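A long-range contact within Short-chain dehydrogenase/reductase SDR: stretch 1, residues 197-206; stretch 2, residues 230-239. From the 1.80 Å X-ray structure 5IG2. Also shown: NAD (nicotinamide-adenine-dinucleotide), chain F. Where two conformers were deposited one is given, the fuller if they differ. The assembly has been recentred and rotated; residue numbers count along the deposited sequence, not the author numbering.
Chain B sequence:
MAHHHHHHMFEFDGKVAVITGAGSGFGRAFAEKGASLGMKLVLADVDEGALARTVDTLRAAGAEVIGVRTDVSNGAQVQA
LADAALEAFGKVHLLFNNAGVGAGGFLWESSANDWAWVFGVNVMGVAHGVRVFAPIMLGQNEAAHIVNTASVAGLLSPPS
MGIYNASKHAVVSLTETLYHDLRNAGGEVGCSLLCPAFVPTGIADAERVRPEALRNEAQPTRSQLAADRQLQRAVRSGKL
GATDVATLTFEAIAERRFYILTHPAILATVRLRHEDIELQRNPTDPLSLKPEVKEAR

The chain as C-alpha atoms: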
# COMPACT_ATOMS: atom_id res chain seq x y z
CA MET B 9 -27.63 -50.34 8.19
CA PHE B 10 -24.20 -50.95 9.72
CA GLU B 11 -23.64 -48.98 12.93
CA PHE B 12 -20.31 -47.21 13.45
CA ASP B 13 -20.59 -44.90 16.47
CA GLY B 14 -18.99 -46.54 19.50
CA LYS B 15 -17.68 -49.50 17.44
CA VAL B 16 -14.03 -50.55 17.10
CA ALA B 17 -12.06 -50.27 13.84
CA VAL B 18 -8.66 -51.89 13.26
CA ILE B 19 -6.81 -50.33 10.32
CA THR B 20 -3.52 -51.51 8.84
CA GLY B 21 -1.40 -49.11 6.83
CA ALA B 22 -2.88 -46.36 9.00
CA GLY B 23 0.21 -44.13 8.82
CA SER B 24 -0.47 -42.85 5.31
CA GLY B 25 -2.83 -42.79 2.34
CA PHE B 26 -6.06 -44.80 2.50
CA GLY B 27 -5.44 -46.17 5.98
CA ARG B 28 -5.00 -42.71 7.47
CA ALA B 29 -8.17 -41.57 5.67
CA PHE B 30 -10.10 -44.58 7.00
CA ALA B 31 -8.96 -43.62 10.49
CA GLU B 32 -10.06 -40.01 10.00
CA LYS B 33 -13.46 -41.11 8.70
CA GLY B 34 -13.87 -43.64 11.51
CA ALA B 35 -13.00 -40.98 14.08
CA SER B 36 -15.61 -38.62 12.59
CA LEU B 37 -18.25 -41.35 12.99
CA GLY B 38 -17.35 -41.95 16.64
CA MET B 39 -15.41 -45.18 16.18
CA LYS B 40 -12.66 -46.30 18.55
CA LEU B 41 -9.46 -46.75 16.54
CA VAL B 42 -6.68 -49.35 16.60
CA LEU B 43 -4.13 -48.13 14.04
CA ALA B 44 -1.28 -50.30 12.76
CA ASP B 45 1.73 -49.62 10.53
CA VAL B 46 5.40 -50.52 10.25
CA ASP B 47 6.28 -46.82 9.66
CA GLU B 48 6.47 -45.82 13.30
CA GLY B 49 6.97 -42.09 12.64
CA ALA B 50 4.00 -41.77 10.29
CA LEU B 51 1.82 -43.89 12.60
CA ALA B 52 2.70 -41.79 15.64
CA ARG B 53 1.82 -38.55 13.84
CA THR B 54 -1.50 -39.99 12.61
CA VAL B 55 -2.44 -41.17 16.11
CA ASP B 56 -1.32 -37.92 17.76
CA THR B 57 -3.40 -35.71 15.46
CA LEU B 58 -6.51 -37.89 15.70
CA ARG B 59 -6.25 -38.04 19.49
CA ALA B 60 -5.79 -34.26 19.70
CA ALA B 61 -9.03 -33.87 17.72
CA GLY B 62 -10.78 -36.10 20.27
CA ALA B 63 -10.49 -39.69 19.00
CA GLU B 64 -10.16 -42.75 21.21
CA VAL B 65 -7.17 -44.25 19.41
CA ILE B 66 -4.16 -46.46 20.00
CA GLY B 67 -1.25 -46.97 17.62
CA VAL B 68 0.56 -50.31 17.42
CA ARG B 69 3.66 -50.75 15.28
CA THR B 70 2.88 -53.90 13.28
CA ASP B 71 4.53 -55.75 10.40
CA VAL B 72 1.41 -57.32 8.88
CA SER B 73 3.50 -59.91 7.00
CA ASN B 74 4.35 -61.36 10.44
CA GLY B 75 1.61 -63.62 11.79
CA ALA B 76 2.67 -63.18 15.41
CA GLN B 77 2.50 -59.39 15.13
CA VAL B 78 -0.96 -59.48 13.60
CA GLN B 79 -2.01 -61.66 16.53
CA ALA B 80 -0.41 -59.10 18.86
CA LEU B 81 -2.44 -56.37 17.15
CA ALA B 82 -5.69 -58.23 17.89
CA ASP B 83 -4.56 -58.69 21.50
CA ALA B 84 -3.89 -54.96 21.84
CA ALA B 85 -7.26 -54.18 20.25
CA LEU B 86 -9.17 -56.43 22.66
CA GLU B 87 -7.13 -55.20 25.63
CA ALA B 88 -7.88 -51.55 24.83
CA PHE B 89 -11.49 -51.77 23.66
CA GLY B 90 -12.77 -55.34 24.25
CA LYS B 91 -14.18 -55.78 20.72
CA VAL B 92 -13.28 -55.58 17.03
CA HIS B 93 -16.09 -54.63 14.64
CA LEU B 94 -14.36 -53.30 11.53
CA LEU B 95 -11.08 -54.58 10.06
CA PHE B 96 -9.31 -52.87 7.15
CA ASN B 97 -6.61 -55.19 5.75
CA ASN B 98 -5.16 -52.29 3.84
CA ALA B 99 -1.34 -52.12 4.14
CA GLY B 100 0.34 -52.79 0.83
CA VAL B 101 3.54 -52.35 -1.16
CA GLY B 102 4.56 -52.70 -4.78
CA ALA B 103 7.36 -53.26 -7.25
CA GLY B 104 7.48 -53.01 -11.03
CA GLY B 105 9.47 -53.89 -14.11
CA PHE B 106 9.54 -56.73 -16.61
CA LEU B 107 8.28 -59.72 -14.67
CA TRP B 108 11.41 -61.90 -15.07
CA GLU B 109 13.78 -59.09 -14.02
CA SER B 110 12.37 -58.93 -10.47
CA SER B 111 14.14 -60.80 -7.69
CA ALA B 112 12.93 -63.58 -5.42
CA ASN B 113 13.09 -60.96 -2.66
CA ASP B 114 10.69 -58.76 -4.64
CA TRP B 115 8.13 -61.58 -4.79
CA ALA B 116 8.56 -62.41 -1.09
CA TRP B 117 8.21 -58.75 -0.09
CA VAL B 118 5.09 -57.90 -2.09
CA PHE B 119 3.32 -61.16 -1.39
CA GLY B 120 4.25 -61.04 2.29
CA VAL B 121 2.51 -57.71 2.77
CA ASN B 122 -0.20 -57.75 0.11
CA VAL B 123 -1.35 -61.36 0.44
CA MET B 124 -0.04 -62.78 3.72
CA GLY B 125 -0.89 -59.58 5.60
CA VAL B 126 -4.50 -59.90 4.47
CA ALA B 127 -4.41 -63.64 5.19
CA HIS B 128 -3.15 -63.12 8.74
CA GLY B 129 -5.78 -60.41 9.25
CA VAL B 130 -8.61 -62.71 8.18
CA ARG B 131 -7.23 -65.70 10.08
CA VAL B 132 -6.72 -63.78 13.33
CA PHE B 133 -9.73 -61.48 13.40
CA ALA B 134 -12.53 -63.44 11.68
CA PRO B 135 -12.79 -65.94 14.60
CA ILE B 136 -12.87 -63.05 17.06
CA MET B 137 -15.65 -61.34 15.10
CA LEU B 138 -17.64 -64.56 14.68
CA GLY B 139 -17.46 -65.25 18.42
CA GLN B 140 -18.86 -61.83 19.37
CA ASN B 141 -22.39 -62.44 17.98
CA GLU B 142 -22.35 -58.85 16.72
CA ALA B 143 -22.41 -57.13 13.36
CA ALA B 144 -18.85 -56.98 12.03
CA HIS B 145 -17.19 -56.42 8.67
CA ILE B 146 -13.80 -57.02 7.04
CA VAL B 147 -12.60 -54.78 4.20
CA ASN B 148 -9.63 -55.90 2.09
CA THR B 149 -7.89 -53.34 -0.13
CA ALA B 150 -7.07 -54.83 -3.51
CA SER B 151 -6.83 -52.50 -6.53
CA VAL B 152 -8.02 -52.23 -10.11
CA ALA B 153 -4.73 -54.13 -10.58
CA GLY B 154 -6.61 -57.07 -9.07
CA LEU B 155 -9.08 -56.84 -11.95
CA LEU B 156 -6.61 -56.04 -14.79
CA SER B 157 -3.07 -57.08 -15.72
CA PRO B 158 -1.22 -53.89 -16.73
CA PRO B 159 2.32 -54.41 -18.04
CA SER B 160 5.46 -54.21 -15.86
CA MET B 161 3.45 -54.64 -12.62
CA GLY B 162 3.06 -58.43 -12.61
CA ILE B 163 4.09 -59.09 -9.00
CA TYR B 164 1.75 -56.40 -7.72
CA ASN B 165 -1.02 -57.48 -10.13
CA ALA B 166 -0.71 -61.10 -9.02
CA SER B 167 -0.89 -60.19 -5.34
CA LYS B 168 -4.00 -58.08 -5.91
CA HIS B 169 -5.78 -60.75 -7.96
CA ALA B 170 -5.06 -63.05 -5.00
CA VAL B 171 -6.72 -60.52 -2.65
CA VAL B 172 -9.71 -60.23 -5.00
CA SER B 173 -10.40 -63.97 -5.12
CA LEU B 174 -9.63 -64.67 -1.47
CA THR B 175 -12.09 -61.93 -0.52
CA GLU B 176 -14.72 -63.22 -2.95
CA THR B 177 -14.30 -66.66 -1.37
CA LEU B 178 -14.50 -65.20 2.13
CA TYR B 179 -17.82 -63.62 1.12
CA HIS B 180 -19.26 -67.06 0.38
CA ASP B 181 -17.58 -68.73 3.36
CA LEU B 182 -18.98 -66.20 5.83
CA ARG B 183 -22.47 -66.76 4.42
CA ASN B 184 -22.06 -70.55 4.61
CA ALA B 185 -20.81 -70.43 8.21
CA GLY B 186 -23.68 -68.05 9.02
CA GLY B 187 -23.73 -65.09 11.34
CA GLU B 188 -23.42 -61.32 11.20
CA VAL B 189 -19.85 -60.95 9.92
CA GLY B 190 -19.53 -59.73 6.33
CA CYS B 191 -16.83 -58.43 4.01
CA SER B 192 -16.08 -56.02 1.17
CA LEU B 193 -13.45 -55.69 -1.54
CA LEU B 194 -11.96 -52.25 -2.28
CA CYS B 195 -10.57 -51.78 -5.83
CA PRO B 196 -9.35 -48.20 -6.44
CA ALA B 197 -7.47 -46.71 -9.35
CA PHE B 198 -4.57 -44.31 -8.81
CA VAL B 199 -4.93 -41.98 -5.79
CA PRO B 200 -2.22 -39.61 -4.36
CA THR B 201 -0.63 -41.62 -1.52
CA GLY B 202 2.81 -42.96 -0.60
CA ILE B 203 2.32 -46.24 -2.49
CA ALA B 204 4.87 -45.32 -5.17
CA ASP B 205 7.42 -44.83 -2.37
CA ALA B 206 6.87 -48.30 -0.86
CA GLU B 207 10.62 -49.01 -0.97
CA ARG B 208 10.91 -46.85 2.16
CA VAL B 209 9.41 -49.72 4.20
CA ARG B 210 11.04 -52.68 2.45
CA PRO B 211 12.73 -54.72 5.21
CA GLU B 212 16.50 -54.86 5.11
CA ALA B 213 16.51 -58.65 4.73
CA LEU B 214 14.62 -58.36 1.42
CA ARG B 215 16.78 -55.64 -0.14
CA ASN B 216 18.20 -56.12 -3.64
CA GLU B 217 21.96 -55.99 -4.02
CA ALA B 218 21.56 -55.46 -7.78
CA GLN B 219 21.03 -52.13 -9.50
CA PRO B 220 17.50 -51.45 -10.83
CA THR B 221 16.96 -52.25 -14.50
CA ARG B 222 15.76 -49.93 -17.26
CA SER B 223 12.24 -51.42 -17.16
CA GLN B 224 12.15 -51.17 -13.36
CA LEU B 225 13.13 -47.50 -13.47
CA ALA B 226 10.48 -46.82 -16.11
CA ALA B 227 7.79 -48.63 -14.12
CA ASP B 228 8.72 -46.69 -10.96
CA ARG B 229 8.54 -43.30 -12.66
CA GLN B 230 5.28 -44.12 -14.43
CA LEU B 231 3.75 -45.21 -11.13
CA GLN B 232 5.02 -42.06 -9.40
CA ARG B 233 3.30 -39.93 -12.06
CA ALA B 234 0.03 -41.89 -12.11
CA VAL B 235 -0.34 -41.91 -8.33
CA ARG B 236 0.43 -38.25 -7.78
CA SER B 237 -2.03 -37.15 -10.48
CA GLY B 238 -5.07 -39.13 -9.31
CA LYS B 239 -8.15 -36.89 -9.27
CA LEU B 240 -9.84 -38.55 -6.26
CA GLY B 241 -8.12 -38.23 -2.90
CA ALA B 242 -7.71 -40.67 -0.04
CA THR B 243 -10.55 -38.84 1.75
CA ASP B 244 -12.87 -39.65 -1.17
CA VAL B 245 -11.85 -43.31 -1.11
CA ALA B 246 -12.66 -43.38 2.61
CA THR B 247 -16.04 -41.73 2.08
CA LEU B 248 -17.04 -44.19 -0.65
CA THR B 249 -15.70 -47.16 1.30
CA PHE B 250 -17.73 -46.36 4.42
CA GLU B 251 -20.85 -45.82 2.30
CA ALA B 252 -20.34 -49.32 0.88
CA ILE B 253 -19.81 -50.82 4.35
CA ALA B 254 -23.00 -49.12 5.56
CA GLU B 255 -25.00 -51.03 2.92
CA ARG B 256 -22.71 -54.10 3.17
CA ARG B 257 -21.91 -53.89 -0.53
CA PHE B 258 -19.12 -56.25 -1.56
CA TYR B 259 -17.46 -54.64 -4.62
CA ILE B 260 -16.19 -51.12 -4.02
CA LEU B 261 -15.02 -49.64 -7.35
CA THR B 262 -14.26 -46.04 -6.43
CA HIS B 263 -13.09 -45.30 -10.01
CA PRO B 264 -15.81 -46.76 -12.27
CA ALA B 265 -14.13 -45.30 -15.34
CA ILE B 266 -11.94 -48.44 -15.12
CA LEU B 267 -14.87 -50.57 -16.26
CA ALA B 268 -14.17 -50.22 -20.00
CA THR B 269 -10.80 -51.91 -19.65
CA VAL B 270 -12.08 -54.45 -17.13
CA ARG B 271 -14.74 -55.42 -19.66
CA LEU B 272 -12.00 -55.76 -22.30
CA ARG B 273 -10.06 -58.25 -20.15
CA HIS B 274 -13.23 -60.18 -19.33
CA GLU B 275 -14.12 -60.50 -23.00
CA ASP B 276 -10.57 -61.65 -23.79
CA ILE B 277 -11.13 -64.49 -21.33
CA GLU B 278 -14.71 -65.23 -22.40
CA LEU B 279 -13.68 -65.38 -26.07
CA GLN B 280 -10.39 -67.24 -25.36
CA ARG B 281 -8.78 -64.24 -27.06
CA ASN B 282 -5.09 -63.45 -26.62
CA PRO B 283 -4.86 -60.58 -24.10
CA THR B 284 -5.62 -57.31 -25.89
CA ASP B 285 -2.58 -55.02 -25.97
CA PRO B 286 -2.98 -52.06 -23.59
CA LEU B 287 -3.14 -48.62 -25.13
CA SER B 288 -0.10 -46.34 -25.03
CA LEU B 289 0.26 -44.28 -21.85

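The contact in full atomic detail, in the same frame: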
# COMPACT_ATOMS: atom_id res chain seq x y z
N ALA B 197 -8.50 -47.10 -8.40
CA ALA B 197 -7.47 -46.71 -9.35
C ALA B 197 -6.51 -45.74 -8.66
O ALA B 197 -6.55 -45.57 -7.43
CB ALA B 197 -8.10 -46.11 -10.61
N PHE B 198 -5.65 -45.08 -9.42
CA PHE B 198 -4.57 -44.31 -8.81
C PHE B 198 -5.11 -43.15 -7.97
O PHE B 198 -5.98 -42.40 -8.41
CB PHE B 198 -3.64 -43.77 -9.90
CG PHE B 198 -3.08 -44.82 -10.79
CD1 PHE B 198 -2.13 -45.71 -10.33
CD2 PHE B 198 -3.51 -44.93 -12.11
CE1 PHE B 198 -1.61 -46.68 -11.16
CE2 PHE B 198 -3.00 -45.89 -12.93
CZ PHE B 198 -2.04 -46.77 -12.46
N VAL B 199 -4.58 -43.02 -6.75
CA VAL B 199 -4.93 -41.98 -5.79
C VAL B 199 -3.63 -41.45 -5.19
O VAL B 199 -2.74 -42.26 -4.88
CB VAL B 199 -5.85 -42.53 -4.69
CG1 VAL B 199 -6.11 -41.47 -3.63
CG2 VAL B 199 -7.14 -43.04 -5.27
N PRO B 200 -3.46 -40.10 -4.99
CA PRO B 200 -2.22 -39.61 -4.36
C PRO B 200 -2.01 -40.16 -2.95
O PRO B 200 -2.71 -39.77 -2.01
CB PRO B 200 -2.42 -38.09 -4.34
CG PRO B 200 -3.38 -37.81 -5.43
CD PRO B 200 -4.32 -38.99 -5.44
N THR B 201 -1.05 -41.08 -2.81
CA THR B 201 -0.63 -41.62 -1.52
C THR B 201 0.88 -41.83 -1.58
O THR B 201 1.56 -41.35 -2.49
CB THR B 201 -1.32 -42.96 -1.20
OG1 THR B 201 -0.86 -43.95 -2.13
CG2 THR B 201 -2.84 -42.85 -1.27
N GLY B 202 1.41 -42.58 -0.61
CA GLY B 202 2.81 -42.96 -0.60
C GLY B 202 3.12 -44.27 -1.31
O GLY B 202 4.26 -44.73 -1.22
N ILE B 203 2.15 -44.86 -2.02
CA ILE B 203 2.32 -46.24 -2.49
C ILE B 203 3.47 -46.34 -3.48
O ILE B 203 4.13 -47.39 -3.56
CB ILE B 203 1.00 -46.77 -3.08
CG1 ILE B 203 1.07 -48.28 -3.34
CG2 ILE B 203 0.65 -46.04 -4.38
CD1 ILE B 203 1.35 -49.11 -2.10
N ALA B 204 3.74 -45.27 -4.24
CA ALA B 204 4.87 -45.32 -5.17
C ALA B 204 6.21 -45.22 -4.46
O ALA B 204 7.24 -45.47 -5.09
CB ALA B 204 4.77 -44.20 -6.21
N ASP B 205 6.21 -44.89 -3.18
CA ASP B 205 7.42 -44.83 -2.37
C ASP B 205 7.53 -46.02 -1.43
O ASP B 205 8.20 -45.91 -0.39
CB ASP B 205 7.46 -43.53 -1.58
CG ASP B 205 8.72 -42.77 -1.82
OD1 ASP B 205 8.77 -42.09 -2.87
OD2 ASP B 205 9.64 -42.86 -0.97
N ALA B 206 6.92 -47.15 -1.77
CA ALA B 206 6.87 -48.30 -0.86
C ALA B 206 8.26 -48.80 -0.47
O ALA B 206 8.42 -49.41 0.59
CB ALA B 206 6.05 -49.44 -1.49
N GLN B 230 6.66 -44.15 -13.96
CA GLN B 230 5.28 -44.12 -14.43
C GLN B 230 4.32 -44.20 -13.26
O GLN B 230 3.34 -43.46 -13.19
CB GLN B 230 5.00 -45.24 -15.43
N LEU B 231 4.61 -45.09 -12.30
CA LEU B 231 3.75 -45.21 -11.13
C LEU B 231 3.78 -43.93 -10.29
O LEU B 231 2.74 -43.49 -9.79
CB LEU B 231 4.18 -46.42 -10.29
CG LEU B 231 3.33 -46.66 -9.04
CD1 LEU B 231 1.93 -47.10 -9.43
CD2 LEU B 231 4.00 -47.68 -8.13
N GLN B 232 4.95 -43.32 -10.12
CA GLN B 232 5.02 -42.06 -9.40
C GLN B 232 4.09 -41.03 -10.02
O GLN B 232 3.32 -40.36 -9.32
CB GLN B 232 6.46 -41.54 -9.36
CG GLN B 232 7.39 -42.29 -8.41
CD GLN B 232 7.36 -41.73 -7.00
OE1 GLN B 232 6.76 -40.68 -6.75
NE2 GLN B 232 8.00 -42.43 -6.07
N ARG B 233 4.12 -40.92 -11.35
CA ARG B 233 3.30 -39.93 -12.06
C ARG B 233 1.81 -40.25 -11.94
O ARG B 233 0.99 -39.35 -11.73
CB ARG B 233 3.71 -39.87 -13.53
CG ARG B 233 5.11 -39.34 -13.82
CD ARG B 233 5.44 -39.40 -15.31
NE ARG B 233 4.37 -38.83 -16.14
CZ ARG B 233 3.56 -39.53 -16.94
NH1 ARG B 233 3.70 -40.85 -17.04
NH2 ARG B 233 2.62 -38.91 -17.64
N ALA B 234 1.45 -41.53 -12.11
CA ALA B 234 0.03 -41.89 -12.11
C ALA B 234 -0.58 -41.66 -10.74
O ALA B 234 -1.68 -41.12 -10.62
CB ALA B 234 -0.12 -43.35 -12.55
N VAL B 235 0.14 -42.06 -9.70
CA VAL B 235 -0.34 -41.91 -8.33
C VAL B 235 -0.51 -40.44 -7.98
O VAL B 235 -1.56 -40.01 -7.47
CB VAL B 235 0.61 -42.64 -7.37
CG1 VAL B 235 0.40 -42.20 -5.94
CG2 VAL B 235 0.44 -44.17 -7.52
N ARG B 236 0.50 -39.62 -8.24
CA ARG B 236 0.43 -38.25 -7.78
C ARG B 236 -0.64 -37.45 -8.52
O ARG B 236 -1.10 -36.43 -8.00
CB ARG B 236 1.79 -37.55 -7.92
CG ARG B 236 2.16 -37.25 -9.34
CD ARG B 236 3.56 -36.71 -9.51
NE ARG B 236 3.74 -36.22 -10.87
CZ ARG B 236 4.91 -36.01 -11.45
NH1 ARG B 236 6.03 -36.26 -10.77
NH2 ARG B 236 4.97 -35.55 -12.70
N SER B 237 -1.07 -37.91 -9.69
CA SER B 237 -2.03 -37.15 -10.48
C SER B 237 -3.46 -37.68 -10.37
O SER B 237 -4.34 -37.19 -11.08
CB SER B 237 -1.59 -37.10 -11.94
OG SER B 237 -1.53 -38.39 -12.50
N GLY B 238 -3.71 -38.65 -9.50
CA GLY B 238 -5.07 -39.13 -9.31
C GLY B 238 -6.02 -38.01 -8.90
O GLY B 238 -5.68 -37.16 -8.06
N LYS B 239 -7.22 -38.00 -9.49
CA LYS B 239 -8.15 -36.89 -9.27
C LYS B 239 -8.99 -37.06 -8.01
O LYS B 239 -9.42 -36.06 -7.42
CB LYS B 239 -9.05 -36.70 -10.50
PA NAD F . 0.65 -45.63 1.36
O1A NAD F . 2.09 -45.87 1.11
O2A NAD F . 0.29 -44.15 1.50
O5B NAD F . 0.08 -46.42 2.62
C5B NAD F . 0.37 -47.82 2.81
C4B NAD F . 0.91 -47.96 4.21
O4B NAD F . 1.19 -49.36 4.47
C3B NAD F . 2.21 -47.19 4.51
O3B NAD F . 2.05 -46.32 5.63
C2B NAD F . 3.23 -48.30 4.81
O2B NAD F . 4.16 -47.92 5.82
C1B NAD F . 2.32 -49.41 5.31
N9A NAD F . 2.90 -50.74 5.24
C8A NAD F . 3.68 -51.26 4.24
N7A NAD F . 4.16 -52.45 4.50
C5A NAD F . 3.66 -52.74 5.76
C6A NAD F . 3.82 -53.85 6.61
N6A NAD F . 4.62 -54.88 6.35
N1A NAD F . 3.15 -53.84 7.79
C2A NAD F . 2.39 -52.78 8.09
N3A NAD F . 2.19 -51.66 7.38
C4A NAD F . 2.86 -51.71 6.22
O3 NAD F . -0.20 -46.26 0.17
PN NAD F . -1.77 -46.48 -0.02
O1N NAD F . -2.52 -45.74 1.03
O2N NAD F . -2.07 -46.19 -1.44
O5D NAD F . -1.85 -48.05 0.22
C5D NAD F . -2.99 -48.66 0.85
C4D NAD F . -3.46 -49.79 -0.02
O4D NAD F . -4.10 -49.28 -1.22
C3D NAD F . -2.37 -50.76 -0.50
O3D NAD F . -2.83 -52.10 -0.37
C2D NAD F . -2.23 -50.40 -1.98
O2D NAD F . -1.75 -51.52 -2.72
C1D NAD F . -3.68 -50.06 -2.30
N1N NAD F . -3.93 -49.27 -3.60
C2N NAD F . -3.38 -48.05 -3.74
C3N NAD F . -3.63 -47.31 -4.88
C7N NAD F . -3.18 -45.89 -5.04
O7N NAD F . -3.13 -45.40 -6.18
N7N NAD F . -2.73 -45.25 -3.98
C4N NAD F . -4.47 -47.84 -5.85
C5N NAD F . -5.04 -49.08 -5.67
C6N NAD F . -4.76 -49.80 -4.53

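Packing carries this contact. The last turns of a helix, Leu231 to Arg236, lie against a loop and short 3-10 segment that contact NAD, and apolar side chains make much of the contact. Val235, buried, is the hub: its CG2 meets Ile203 CG2 at 3.7 Å and Phe198 CD1 at 4.1 Å, while its CG1 sits 3.3 Å from the backbone O of Val199. Four residues further back along the helix, Leu231 touches both Phe198 and Ala204, with CD1 4.0 Å from Phe198 CE1 and CG 4.0 Å from Ala204 CB.

The aromatic contact is precise. Ala234 CB stands 3.6 Å from the centroid of the Phe198 ring and only 4° off its normal, a CH-pi contact over the face.

Where the helix ends, backbone meets backbone. Gly238 CA approaches Phe198 O at 3.5 Å in a CA-H...O contact, and there is no room for a side chain here: an ideal CB would lie 2.3 Å from Phe198 O, a clash. Pro200 N lies 3.1 Å from Val235 O but has no hydrogen to give; Pro200 CA makes a CA-H...O contact with that oxygen at 3.2 Å, and Val235 O also accepts the amide of Gly238 at 3.3 Å from its N.

Polar pairing is sparse. Gln232 NE2 donates a weak hydrogen bond to Asp205 OD1 at 3.3 Å.

Several polar groups of the loop bind the cofactor. Val199, its CB directed away from the helix, pairs with the carboxamide through its backbone N and O: N to NAD O7N at 2.8 Å, and O from NAD N7N at 3.1 Å. Thr201 OG1 donates to NAD O2N at 2.6 Å and accepts from Ile203 N at 3.1 Å; Gly202 N donates to NAD O2A at 2.9 Å. The same short segment packs on the helix and binds the dinucleotide; Val199 O touches Val235 CG1 and accepts from NAD N7N.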